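Local coordinates for protein, Family 18 Chitinase (Crocus vernus, PDB 3SIM) that probably hydrolyses chitin, as a plant glycoside hydrolase of family 18 built on a TIM barrel, at residues 61-67 with 116-120; 182-188 with 214-220; 238-242 with 271-275. All coordinates share one frame; numbering follows the deposited sequence.

Interaction 1. Residues 61-67 with 116-120; sequences LGPDQIS and RYNLD
The Tyr117 ring carries Pro63 on one face: CG of the proline lies 4.1 Å above the ring plane, offset toward the rim. At the ring edge, near its plane, stand Leu61 O and Ile66 CD1, and Trp56 adds an edge-to-face contact. The other flat group, the Arg116 guanidinium, has the same Pro63 CG over one of its faces, 4.1 Å from NH2. Pro63 CG thus serves two flat groups, the ring and the guanidinium, which it meets in directions nearly at right angles; CD is nearest the phenol, 3.7 Å from Tyr117 CD2. Arg116 reaches this position through a bend at chi3 (96°), which turns the guanidinium back over the proline.

Ile66 fills the other half of the contact. Its CG1 branch, beside the backbone N (chi1 -64°), carries CD1 to Tyr117 O at 3.4 Å and to Leu119 CD2 at 4.0 Å, while CG2 approaches the same carbonyl oxygen of Tyr117 at 3.5 Å. Two methyls of Ile66 thus flank Tyr117 O.

Two helix ends meet here. Gly62 is the N-cap of helix 63-72, and its N donates to Gln65 OE1 at 3.0 Å, from above the amide plane. Asn118, with positive phi, closes helix 99-116 in a Schellman motif, and its O accepts a hydrogen bond from Lys70 of the opposing helix. Leu61 O, at the tyrosine edge, also accepts a hydrogen bond from Trp56 NE1.

Inward of the helix start, Ile66 and Leu119 both rest on Val78 of strand 76-83, and Leu61 and Leu119 on Leu33 of strand 28-37. The contact lies at the N-terminal end of the barrel strands, where the loop from helix 99-116 into strand 121-125 packs on the start of helix 63-72.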
# COMPACT_ATOMS: atom_id res chain seq x y z
N LEU A 61 2.49 -14.71 -8.60
CA LEU A 61 2.39 -13.34 -9.10
C LEU A 61 3.59 -12.88 -9.99
O LEU A 61 4.44 -12.17 -9.54
CB LEU A 61 2.17 -12.41 -7.93
CG LEU A 61 1.18 -12.97 -6.92
CD1 LEU A 61 1.20 -12.27 -5.65
CD2 LEU A 61 -0.19 -13.07 -7.49
N GLY A 62 3.64 -13.37 -11.21
CA GLY A 62 4.64 -12.99 -12.14
C GLY A 62 4.25 -12.06 -13.28
O GLY A 62 3.12 -11.68 -13.43
N PRO A 63 5.26 -11.78 -14.11
CA PRO A 63 5.13 -10.92 -15.26
C PRO A 63 4.04 -11.41 -16.24
O PRO A 63 3.28 -10.62 -16.62
CB PRO A 63 6.54 -10.97 -15.88
CG PRO A 63 7.38 -11.22 -14.80
CD PRO A 63 6.67 -12.03 -13.83
N ASP A 64 3.95 -12.68 -16.57
CA ASP A 64 2.88 -13.21 -17.39
C ASP A 64 1.44 -13.14 -16.79
O ASP A 64 0.52 -12.84 -17.47
CB ASP A 64 3.18 -14.64 -17.85
CG ASP A 64 4.48 -14.77 -18.66
OD1 ASP A 64 4.95 -13.87 -19.34
OD2 ASP A 64 4.99 -15.86 -18.61
N GLN A 65 1.32 -13.43 -15.51
CA GLN A 65 0.05 -13.27 -14.82
C GLN A 65 -0.46 -11.79 -14.80
O GLN A 65 -1.62 -11.51 -14.98
CB GLN A 65 0.05 -13.89 -13.43
CG GLN A 65 0.28 -15.37 -13.41
CD GLN A 65 1.72 -15.78 -13.51
OE1 GLN A 65 2.63 -15.01 -13.46
NE2 GLN A 65 1.91 -17.02 -13.68
N ILE A 66 0.48 -10.87 -14.61
CA ILE A 66 0.23 -9.44 -14.60
C ILE A 66 -0.28 -8.94 -15.97
O ILE A 66 -1.26 -8.25 -16.05
CB ILE A 66 1.45 -8.64 -14.09
CG1 ILE A 66 1.75 -8.96 -12.63
CG2 ILE A 66 1.23 -7.19 -14.28
CD1 ILE A 66 3.05 -8.53 -12.16
N SER A 67 0.36 -9.41 -17.01
CA SER A 67 -0.03 -9.14 -18.38
C SER A 67 -1.39 -9.68 -18.69
O SER A 67 -2.16 -8.99 -19.25
CB SER A 67 0.92 -9.78 -19.36
OG SER A 67 2.00 -8.99 -19.58
N ARG A 116 10.48 -5.19 -15.44
CA ARG A 116 10.34 -6.62 -15.56
C ARG A 116 8.94 -7.15 -15.25
O ARG A 116 8.49 -7.98 -15.96
CB ARG A 116 11.40 -7.39 -14.76
CG ARG A 116 11.56 -8.82 -15.22
CD ARG A 116 12.68 -9.55 -14.48
NE ARG A 116 12.22 -10.33 -13.35
CZ ARG A 116 11.59 -11.48 -13.47
NH1 ARG A 116 11.24 -12.14 -12.44
NH2 ARG A 116 11.37 -11.98 -14.64
N TYR A 117 8.27 -6.66 -14.22
CA TYR A 117 6.93 -7.10 -13.87
C TYR A 117 5.79 -6.32 -14.60
O TYR A 117 4.63 -6.55 -14.38
CB TYR A 117 6.71 -7.15 -12.35
CG TYR A 117 7.43 -8.29 -11.62
CD1 TYR A 117 8.77 -8.22 -11.35
CD2 TYR A 117 6.76 -9.41 -11.20
CE1 TYR A 117 9.42 -9.26 -10.69
CE2 TYR A 117 7.37 -10.41 -10.54
CZ TYR A 117 8.71 -10.35 -10.29
OH TYR A 117 9.30 -11.34 -9.64
N ASN A 118 6.16 -5.42 -15.48
CA ASN A 118 5.17 -4.56 -16.12
C ASN A 118 4.32 -3.65 -15.17
O ASN A 118 3.19 -3.58 -15.37
CB ASN A 118 4.12 -5.40 -16.90
CG ASN A 118 4.70 -6.58 -17.66
OD1 ASN A 118 4.38 -7.76 -17.38
ND2 ASN A 118 5.53 -6.28 -18.63
N LEU A 119 4.90 -3.09 -14.14
CA LEU A 119 4.21 -2.33 -13.09
C LEU A 119 3.96 -0.86 -13.44
O LEU A 119 4.68 -0.29 -14.20
CB LEU A 119 4.94 -2.46 -11.76
CG LEU A 119 5.22 -3.86 -11.18
CD1 LEU A 119 5.91 -3.82 -9.81
CD2 LEU A 119 4.01 -4.76 -11.21
N ASP A 120 2.96 -0.28 -12.81
CA ASP A 120 2.49 1.07 -13.03
C ASP A 120 2.75 2.10 -11.92
O ASP A 120 2.62 3.29 -12.11
CB ASP A 120 1.00 0.99 -13.30
CG ASP A 120 0.66 -0.02 -14.37
OD1 ASP A 120 0.93 0.30 -15.53
OD2 ASP A 120 0.19 -1.11 -14.00

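Interaction 2. Residues 182-188 with 214-220; sequences HINYQFK and NVLISFS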
# COMPACT_ATOMS: atom_id res chain seq x y z
N HIS A 182 -2.03 9.59 -3.60
CA HIS A 182 -3.02 9.29 -2.57
C HIS A 182 -2.41 8.57 -1.36
O HIS A 182 -1.30 8.15 -1.40
CB HIS A 182 -4.23 8.50 -3.08
CG HIS A 182 -3.86 7.32 -3.90
ND1 HIS A 182 -3.73 6.07 -3.36
CD2 HIS A 182 -3.58 7.19 -5.20
CE1 HIS A 182 -3.40 5.23 -4.30
NE2 HIS A 182 -3.29 5.88 -5.43
N ILE A 183 -3.19 8.46 -0.32
CA ILE A 183 -2.77 8.02 0.97
C ILE A 183 -3.67 6.90 1.48
O ILE A 183 -4.79 7.11 1.80
CB ILE A 183 -2.68 9.18 1.95
CG1 ILE A 183 -1.89 10.32 1.35
CG2 ILE A 183 -2.09 8.75 3.29
CD1 ILE A 183 -1.96 11.49 2.11
N ASN A 184 -3.12 5.72 1.50
CA ASN A 184 -3.79 4.56 1.97
C ASN A 184 -3.62 4.39 3.49
O ASN A 184 -2.87 3.58 3.94
CB ASN A 184 -3.42 3.32 1.18
CG ASN A 184 -3.53 3.49 -0.34
OD1 ASN A 184 -4.41 4.12 -0.88
ND2 ASN A 184 -2.63 2.86 -1.00
N TYR A 185 -4.37 5.20 4.25
CA TYR A 185 -4.22 5.27 5.69
C TYR A 185 -4.72 3.97 6.27
O TYR A 185 -5.66 3.46 5.84
CB TYR A 185 -4.94 6.47 6.32
CG TYR A 185 -4.36 6.99 7.58
CD1 TYR A 185 -4.89 6.65 8.82
CD2 TYR A 185 -3.29 7.84 7.57
CE1 TYR A 185 -4.39 7.16 10.00
CE2 TYR A 185 -2.75 8.32 8.70
CZ TYR A 185 -3.28 7.98 9.94
OH TYR A 185 -2.72 8.43 11.07
N GLN A 186 -3.96 3.45 7.19
CA GLN A 186 -4.15 2.15 7.80
C GLN A 186 -5.07 2.27 9.07
O GLN A 186 -4.64 2.27 10.19
CB GLN A 186 -2.79 1.44 8.01
CG GLN A 186 -1.93 1.10 6.79
CD GLN A 186 -0.83 0.07 7.10
OE1 GLN A 186 0.33 0.28 6.82
NE2 GLN A 186 -1.22 -1.02 7.68
N PHE A 187 -6.35 2.38 8.82
CA PHE A 187 -7.35 2.51 9.86
C PHE A 187 -7.42 1.25 10.77
O PHE A 187 -7.82 1.33 11.87
CB PHE A 187 -8.72 3.01 9.34
CG PHE A 187 -8.73 4.45 8.89
CD1 PHE A 187 -8.96 5.48 9.75
CD2 PHE A 187 -8.49 4.76 7.59
CE1 PHE A 187 -8.94 6.77 9.31
CE2 PHE A 187 -8.49 6.02 7.17
CZ PHE A 187 -8.70 7.03 8.02
N LYS A 188 -6.93 0.13 10.29
CA LYS A 188 -6.90 -1.07 11.13
C LYS A 188 -5.98 -0.92 12.36
O LYS A 188 -6.07 -1.64 13.27
CB LYS A 188 -6.68 -2.36 10.33
CG LYS A 188 -5.53 -2.40 9.42
CD LYS A 188 -5.84 -1.72 8.07
CE LYS A 188 -4.71 -1.83 7.10
NZ LYS A 188 -3.76 -2.60 7.63
N ASN A 214 -5.12 13.15 -0.81
CA ASN A 214 -6.35 12.41 -0.85
C ASN A 214 -6.24 11.09 0.02
O ASN A 214 -5.55 10.16 -0.31
CB ASN A 214 -6.84 12.08 -2.28
CG ASN A 214 -7.11 13.33 -3.19
OD1 ASN A 214 -7.02 13.18 -4.33
ND2 ASN A 214 -7.43 14.44 -2.69
N VAL A 215 -6.98 11.06 1.12
CA VAL A 215 -6.94 9.92 2.03
C VAL A 215 -8.08 8.92 1.79
O VAL A 215 -9.23 9.20 2.00
CB VAL A 215 -6.97 10.38 3.52
CG1 VAL A 215 -6.74 9.24 4.45
CG2 VAL A 215 -6.05 11.52 3.79
N LEU A 216 -7.68 7.74 1.37
CA LEU A 216 -8.48 6.54 1.37
C LEU A 216 -8.79 5.96 2.76
O LEU A 216 -8.03 6.05 3.69
CB LEU A 216 -7.94 5.42 0.47
CG LEU A 216 -7.34 5.47 -0.95
CD1 LEU A 216 -8.02 4.58 -1.87
CD2 LEU A 216 -7.12 6.83 -1.56
N ILE A 217 -9.97 5.44 2.89
CA ILE A 217 -10.33 4.58 4.01
C ILE A 217 -9.93 3.12 3.78
O ILE A 217 -9.65 2.75 2.70
CB ILE A 217 -11.76 4.75 4.48
CG1 ILE A 217 -12.75 4.27 3.42
CG2 ILE A 217 -12.05 6.19 4.95
CD1 ILE A 217 -14.22 4.32 3.80
N SER A 218 -9.95 2.32 4.82
CA SER A 218 -9.47 0.95 4.74
C SER A 218 -10.00 -0.01 5.81
O SER A 218 -10.42 0.38 6.81
CB SER A 218 -7.94 0.95 4.75
OG SER A 218 -7.44 1.35 5.94
N PHE A 219 -9.88 -1.29 5.53
CA PHE A 219 -10.11 -2.37 6.47
C PHE A 219 -9.19 -3.60 6.21
O PHE A 219 -8.70 -3.76 5.15
CB PHE A 219 -11.58 -2.79 6.54
CG PHE A 219 -12.15 -3.33 5.25
CD1 PHE A 219 -12.01 -4.63 4.90
CD2 PHE A 219 -12.89 -2.51 4.42
CE1 PHE A 219 -12.58 -5.10 3.71
CE2 PHE A 219 -13.44 -2.99 3.25
CZ PHE A 219 -13.28 -4.27 2.90
N SER A 220 -9.08 -4.44 7.21
CA SER A 220 -8.37 -5.70 7.17
C SER A 220 -9.34 -6.89 7.18
O SER A 220 -10.34 -6.85 7.79
CB SER A 220 -7.37 -5.84 8.31
OG SER A 220 -6.96 -7.14 8.57
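Ile183 and Val215 pair as neighbours in a parallel beta-alpha-beta unit of the TIM barrel, strand 182-184 crossing through helix 196-209 to strand 215-220. Two backbone bonds set the register: Ile183 N to Asn214 O at 2.9 Å and Leu216 N to Ile183 O at 3.0 Å. The strands run 22° from parallel and part after Asn184, the centre of an inverse gamma turn.

On the face of Asn184 and Leu216, the two side chains lie side by side, pointing the same way. His182 ND1 donates to Asn184 OD1 at 3.2 Å; the acceptor is near the imidazole plane, whereas the donor stands above the amide plane. Asn184 ND2 is held by Tyr6 OH, so both ends of the amide are engaged. Asn184 and Ser218 touch Trp253, as does Gln186. Gln186 also packs on Glu127, which ends a DxxDxDxE sequence; in family 18 relatives that glutamate is the catalytic acid, so this is probably the active-site side.

On the side of Ile183 and Val215, just past the strand end, Tyr185 CB packs on Val215 CG1 at 3.8 Å, and its OH is bonded to Asp166 and Lys209. Tyr185 CD1 lies 3.9 Å above the centre of the Phe187 ring. That ring presents its edge to the second strand, CE2 being 3.5 Å from Leu216 O.

Where the backbones have separated, a side chain bridges them: Ser218 OG, set between backbone N and carbonyl carbon (chi1 69°), faces residues 182-188 and donates to Tyr185 O over 2.8 Å, in the carbonyl plane and at a C=O...OG angle of 148°.

Interaction 3. Residues 238-242 with 271-275; sequences ATSLK and AFLVS
Lys242 of helix 230-243 grips the end of helix 264-274 with polar bonds. CG is anti to the backbone N (chi1 -164°), and the chain beyond is extended, so the ammonium spans the gap between the helices. NZ donates to Phe272 O at 3.1 Å, with a C=O...NZ angle of 171°, nearly along the carbonyl bond, and to Ser275 O at 2.9 Å, from above the plane of the C-terminal carboxylate. Phe272 O takes a second bond, from Ser275 OG at 3.0 Å, which ties the chain terminus back onto the last helical turn.

The same ammonium makes a cation-pi contact: NZ stands 4.7 Å from the centroid of the Phe272 ring, nearly on its normal. With an alanine in place of Lys242 the bridging ammonium is gone; Phe272 O would keep Ser275 OG, but Ser275 O would probably be left without its mate across the contact and the terminus freer to move.

Apolar contacts complete the join. Phe272 CE2 meets Ala238 CB at 3.8 Å, and CZ meets the lysine CD at 3.7 Å as the two side chains slide past each other. At the ring edge, Thr239 OG1 approaches CE1 to 3.2 Å while bonded to Phe235 O; the Phe235 ring also meets that of Phe272.

Such packing of neighbouring helices around the strands belongs to the outer layer of a TIM barrel, here where the chain ends.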
# COMPACT_ATOMS: atom_id res chain seq x y z
N ALA A 238 -18.60 4.75 5.89
CA ALA A 238 -18.27 4.93 4.50
C ALA A 238 -19.40 5.68 3.78
O ALA A 238 -19.16 6.52 2.98
CB ALA A 238 -17.98 3.70 3.85
N THR A 239 -20.61 5.35 4.15
CA THR A 239 -21.78 6.01 3.62
C THR A 239 -21.86 7.52 3.95
O THR A 239 -22.10 8.26 3.09
CB THR A 239 -23.10 5.26 3.97
OG1 THR A 239 -23.14 4.03 3.33
CG2 THR A 239 -24.32 6.05 3.57
N SER A 240 -21.56 7.91 5.18
CA SER A 240 -21.49 9.30 5.56
C SER A 240 -20.41 10.03 4.76
O SER A 240 -20.65 11.11 4.27
CB SER A 240 -21.21 9.48 7.04
OG SER A 240 -22.23 9.00 7.83
N LEU A 241 -19.25 9.40 4.62
CA LEU A 241 -18.21 9.96 3.83
C LEU A 241 -18.63 10.15 2.37
O LEU A 241 -18.37 11.17 1.83
CB LEU A 241 -16.93 9.17 3.99
CG LEU A 241 -16.19 9.24 5.32
CD1 LEU A 241 -14.91 8.46 5.34
CD2 LEU A 241 -16.00 10.65 5.80
N LYS A 242 -19.30 9.17 1.79
CA LYS A 242 -19.76 9.25 0.42
C LYS A 242 -20.76 10.43 0.18
O LYS A 242 -20.55 11.19 -0.70
CB LYS A 242 -20.34 7.90 -0.00
CG LYS A 242 -20.53 7.68 -1.48
CD LYS A 242 -20.94 6.26 -1.74
CE LYS A 242 -21.43 6.06 -3.15
NZ LYS A 242 -22.20 4.86 -3.35
N ALA A 271 -18.98 -2.95 -5.00
CA ALA A 271 -20.40 -2.68 -5.23
C ALA A 271 -20.84 -1.41 -4.53
O ALA A 271 -21.46 -0.64 -5.12
CB ALA A 271 -21.25 -3.80 -4.83
N PHE A 272 -20.37 -1.22 -3.30
CA PHE A 272 -20.66 -0.02 -2.55
C PHE A 272 -20.08 1.21 -3.31
O PHE A 272 -20.73 2.14 -3.42
CB PHE A 272 -20.12 -0.07 -1.11
CG PHE A 272 -20.24 1.25 -0.36
CD1 PHE A 272 -21.41 1.64 0.20
CD2 PHE A 272 -19.18 2.13 -0.27
CE1 PHE A 272 -21.52 2.81 0.80
CE2 PHE A 272 -19.31 3.30 0.36
CZ PHE A 272 -20.48 3.64 0.90
N LEU A 273 -18.87 1.14 -3.81
CA LEU A 273 -18.22 2.27 -4.45
C LEU A 273 -18.99 2.81 -5.68
O LEU A 273 -19.14 3.96 -5.89
CB LEU A 273 -16.78 1.95 -4.78
CG LEU A 273 -15.85 2.09 -3.58
CD1 LEU A 273 -14.61 1.37 -3.79
CD2 LEU A 273 -15.62 3.54 -3.13
N VAL A 274 -19.47 1.88 -6.45
CA VAL A 274 -20.04 2.08 -7.73
C VAL A 274 -21.57 2.45 -7.71
O VAL A 274 -22.05 2.89 -8.67
CB VAL A 274 -19.65 0.80 -8.49
CG1 VAL A 274 -20.73 -0.05 -8.91
CG2 VAL A 274 -18.46 0.94 -9.32
N SER A 275 -22.23 2.27 -6.57
CA SER A 275 -23.66 2.52 -6.38
C SER A 275 -24.12 3.98 -6.32
O SER A 275 -23.36 4.82 -6.00
CB SER A 275 -24.16 1.77 -5.16
OG SER A 275 -23.66 2.30 -3.97
OXT SER A 275 -25.28 4.29 -6.61

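Interactions 2 and 3 join directly through strand 215-220: Ile217 CG2 lies 3.7 Å from Leu241 CD1, and Ile217 CD1 lies 3.8 Å from Ala238 CB, so the strand paired in interaction 2 backs onto the helix of interaction 3. Interaction 1 is on the opposite side of the chain's centre from interaction 2, their centres 25 Å apart and their nearest atoms about 9 Å. From interaction 3 it is 30 Å away, centre to centre. Interaction 1 lies at the start of the strand carrying the DxxDxDxE sequence, away from the probable active site; only interaction 2, through Gln186 and Glu127, comes near it. Interactions 1 and 3 are both peripheral, 2 nearer the centre.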